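Local coordinates for translocator protein BipD (Burkholderia pseudomallei, PDB 3NFT), which is required for epithelial cell invasion and intracellular survival, and probably regulates secretion of the effectors BipB and BipC through the type III secretion system, at residues D31-A36 with L282-S287. Numbering follows the deposited sequence. Where two conformers were deposited one is given.
Sequences DDLRAA and LVKVLS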
ATOM      1  N   ASP A  31      -0.769  14.771 -21.192  1.00 26.57           N
ATOM      2  CA  ASP A  31      -0.657  16.229 -21.246  0.54 25.97           C
ATOM      3  C   ASP A  31      -0.680  16.799 -19.824  1.00 24.71           C
ATOM      4  O   ASP A  31       0.081  17.710 -19.506  1.00 22.50           O
ATOM      5  CB  ASP A  31      -1.788  16.833 -22.103  0.54 26.46           C
ATOM      6  CG  ASP A  31      -1.509  18.272 -22.528  0.54 28.06           C
ATOM      7  OD1 ASP A  31      -2.406  19.118 -22.370  0.54 30.19           O
ATOM      8  OD2 ASP A  31      -0.395  18.561 -23.020  0.54 29.75           O
ATOM      9  N   ASP A  32      -1.536  16.240 -18.967  1.00 23.74           N
ATOM     10  CA  ASP A  32      -1.581  16.646 -17.562  1.00 23.20           C
ATOM     11  C   ASP A  32      -0.234  16.412 -16.890  1.00 21.17           C
ATOM     12  O   ASP A  32       0.214  17.228 -16.106  1.00 19.27           O
ATOM     13  CB  ASP A  32      -2.633  15.868 -16.758  1.00 23.57           C
ATOM     14  CG  ASP A  32      -4.060  16.217 -17.114  1.00 27.27           C
ATOM     15  OD1 ASP A  32      -4.298  17.247 -17.773  1.00 30.37           O
ATOM     16  OD2 ASP A  32      -4.953  15.448 -16.692  1.00 27.17           O
ATOM     17  N   LEU A  33       0.399  15.267 -17.154  1.00 20.30           N
ATOM     18  CA  LEU A  33       1.689  14.989 -16.551  1.00 19.60           C
ATOM     19  C   LEU A  33       2.723  16.026 -16.972  1.00 18.58           C
ATOM     20  O   LEU A  33       3.467  16.550 -16.136  1.00 17.69           O
ATOM     21  CB  LEU A  33       2.172  13.567 -16.894  1.00 19.36           C
ATOM     22  CG  LEU A  33       1.497  12.439 -16.106  1.00 21.40           C
ATOM     23  CD1 LEU A  33       1.727  11.044 -16.714  1.00 22.06           C
ATOM     24  CD2 LEU A  33       2.014  12.463 -14.681  1.00 24.95           C
ATOM     25  N   ARG A  34       2.755  16.356 -18.259  1.00 18.73           N
ATOM     26  CA  ARG A  34       3.708  17.346 -18.743  1.00 18.65           C
ATOM     27  C   ARG A  34       3.418  18.707 -18.113  1.00 18.64           C
ATOM     28  O   ARG A  34       4.343  19.440 -17.761  1.00 18.29           O
ATOM     29  CB  ARG A  34       3.717  17.411 -20.272  1.00 19.83           C
ATOM     30  CG  ARG A  34       4.146  16.106 -20.951  1.00 22.10           C
ATOM     31  CD  ARG A  34       4.398  16.312 -22.443  1.00 27.73           C
ATOM     32  NE  ARG A  34       3.149  16.378 -23.202  1.00 31.48           N
ATOM     33  CZ  ARG A  34       2.503  15.333 -23.727  1.00 34.75           C
ATOM     34  NH1 ARG A  34       2.962  14.090 -23.597  1.00 35.62           N
ATOM     35  NH2 ARG A  34       1.372  15.539 -24.399  1.00 35.69           N
ATOM     36  N   ALA A  35       2.140  19.031 -17.923  1.00 18.95           N
ATOM     37  CA  ALA A  35       1.758  20.283 -17.252  1.00 19.47           C
ATOM     38  C   ALA A  35       2.096  20.311 -15.764  1.00 20.46           C
ATOM     39  O   ALA A  35       2.178  21.386 -15.158  1.00 21.72           O
ATOM     40  CB  ALA A  35       0.268  20.564 -17.457  1.00 19.31           C
ATOM     41  N   ALA A  36       2.280  19.128 -15.172  1.00 20.93           N
ATOM     42  CA  ALA A  36       2.762  18.996 -13.803  1.00 21.46           C
ATOM     43  C   ALA A  36       4.291  18.924 -13.743  1.00 21.68           C
ATOM     44  O   ALA A  36       4.873  18.742 -12.656  1.00 24.22           O
ATOM     45  CB  ALA A  36       2.150  17.774 -13.146  1.00 21.56           C
ATOM     46  N   LEU A 282       1.372   5.015 -12.090  1.00 15.48           N
ATOM     47  CA  LEU A 282       1.204   5.285 -10.657  1.00 15.89           C
ATOM     48  C   LEU A 282       0.505   6.616 -10.393  1.00 15.33           C
ATOM     49  O   LEU A 282      -0.434   6.688  -9.600  1.00 14.84           O
ATOM     50  CB  LEU A 282       2.545   5.232  -9.923  1.00 15.94           C
ATOM     51  CG  LEU A 282       2.604   5.621  -8.435  1.00 18.31           C
ATOM     52  CD1 LEU A 282       1.733   4.688  -7.562  1.00 19.42           C
ATOM     53  CD2 LEU A 282       4.067   5.647  -7.927  1.00 18.49           C
ATOM     54  N   VAL A 283       0.945   7.653 -11.084  1.00 14.74           N
ATOM     55  CA  VAL A 283       0.328   8.960 -10.929  1.00 15.62           C
ATOM     56  C   VAL A 283      -1.130   8.918 -11.379  1.00 15.56           C
ATOM     57  O   VAL A 283      -1.997   9.499 -10.726  1.00 16.38           O
ATOM     58  CB  VAL A 283       1.088  10.051 -11.700  1.00 16.05           C
ATOM     59  CG1 VAL A 283       0.249  11.364 -11.743  1.00 18.23           C
ATOM     60  CG2 VAL A 283       2.428  10.252 -11.077  1.00 18.37           C
ATOM     61  N   LYS A 284      -1.401   8.256 -12.511  1.00 15.23           N
ATOM     62  CA  LYS A 284      -2.785   8.145 -13.008  1.00 16.05           C
ATOM     63  C   LYS A 284      -3.679   7.386 -12.019  1.00 16.51           C
ATOM     64  O   LYS A 284      -4.824   7.764 -11.776  1.00 17.93           O
ATOM     65  CB  LYS A 284      -2.802   7.488 -14.386  1.00 17.53           C
ATOM     66  CG  LYS A 284      -2.245   8.387 -15.497  1.00 19.08           C
ATOM     67  CD  LYS A 284      -2.045   7.651 -16.804  1.00 22.81           C
ATOM     68  CE  LYS A 284      -1.328   8.542 -17.822  1.00 23.01           C
ATOM     69  NZ  LYS A 284      -1.279   7.928 -19.179  1.00 24.36           N
ATOM     70  N   VAL A 285      -3.136   6.331 -11.413  1.00 16.67           N
ATOM     71  CA  VAL A 285      -3.848   5.589 -10.372  1.00 16.66           C
ATOM     72  C   VAL A 285      -4.121   6.450  -9.136  1.00 16.58           C
ATOM     73  O   VAL A 285      -5.241   6.507  -8.635  1.00 17.82           O
ATOM     74  CB  VAL A 285      -3.094   4.289  -9.975  1.00 16.86           C
ATOM     75  CG1 VAL A 285      -3.677   3.693  -8.701  1.00 18.88           C
ATOM     76  CG2 VAL A 285      -3.187   3.306 -11.124  1.00 17.94           C
ATOM     77  N   LEU A 286      -3.107   7.146  -8.658  1.00 16.36           N
ATOM     78  CA  LEU A 286      -3.242   7.976  -7.472  1.00 16.57           C
ATOM     79  C   LEU A 286      -4.211   9.142  -7.698  1.00 16.98           C
ATOM     80  O   LEU A 286      -5.004   9.460  -6.814  1.00 17.04           O
ATOM     81  CB  LEU A 286      -1.881   8.519  -7.040  1.00 16.76           C
ATOM     82  CG  LEU A 286      -0.854   7.545  -6.452  1.00 16.70           C
ATOM     83  CD1 LEU A 286       0.508   8.274  -6.312  1.00 16.97           C
ATOM     84  CD2 LEU A 286      -1.320   7.005  -5.122  1.00 17.98           C
ATOM     85  N   SER A 287      -4.161   9.742  -8.892  1.00 18.00           N
ATOM     86  CA  SER A 287      -5.050  10.847  -9.224  1.00 19.48           C
ATOM     87  C   SER A 287      -6.488  10.382  -9.257  1.00 19.48           C
ATOM     88  O   SER A 287      -7.374  11.058  -8.728  1.00 19.08           O
ATOM     89  CB  SER A 287      -4.657  11.434 -10.576  1.00 20.45           C
ATOM     90  OG  SER A 287      -3.360  11.930 -10.444  1.00 25.12           O
TER
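L33, on the short N-terminal helix 30-35, packs against V283 and K284 of the long helix 244-295 in a small apolar contact that joins the N-terminal segment to the C-terminal helix, within its predicted coiled-coil region, in this type III secretion tip protein. The two segments bury 116 Å² between them, and no hydrogen bond crosses the interface. L33 is the one residue of 31-36 that touches 282-287, and its two methyls divide the work. CD2 meets the valine, lying 3.6 Å from V283 CG1 and 3.9 Å from V283 CB, as the two side chains pass each other in opposite directions. With CG1 anti to the backbone N (chi1 169°), it is this methyl of V283 that meets the leucine. On the other branch, CD1 approaches CE, near the end of the K284 chain, which is extended, crosses the leucine at about a right angle and carries its ammonium past the apolar patch to a salt bridge with D30, just ahead of the segment on the same short helix. This K284-D30 ion pair is a second, polar link between the same two helices. L95 of helix 76-103 touches both L33 and V283, making the patch a three-way junction of helices, while A27 also packs on L33. S287 OG is hydrogen-bonded to the backbone N of A27, which brings the first modelled residue against the long helix one turn beyond V283. The N-terminal domain is an intramolecular chaperone that prevents premature oligomerization through the coiled-coil region, and packing of helix 30-35 on helix 244-295 is consistent with that role. Against the lysine, the nearest approach is L33 CD1 to K284 CE, at 4.1 Å.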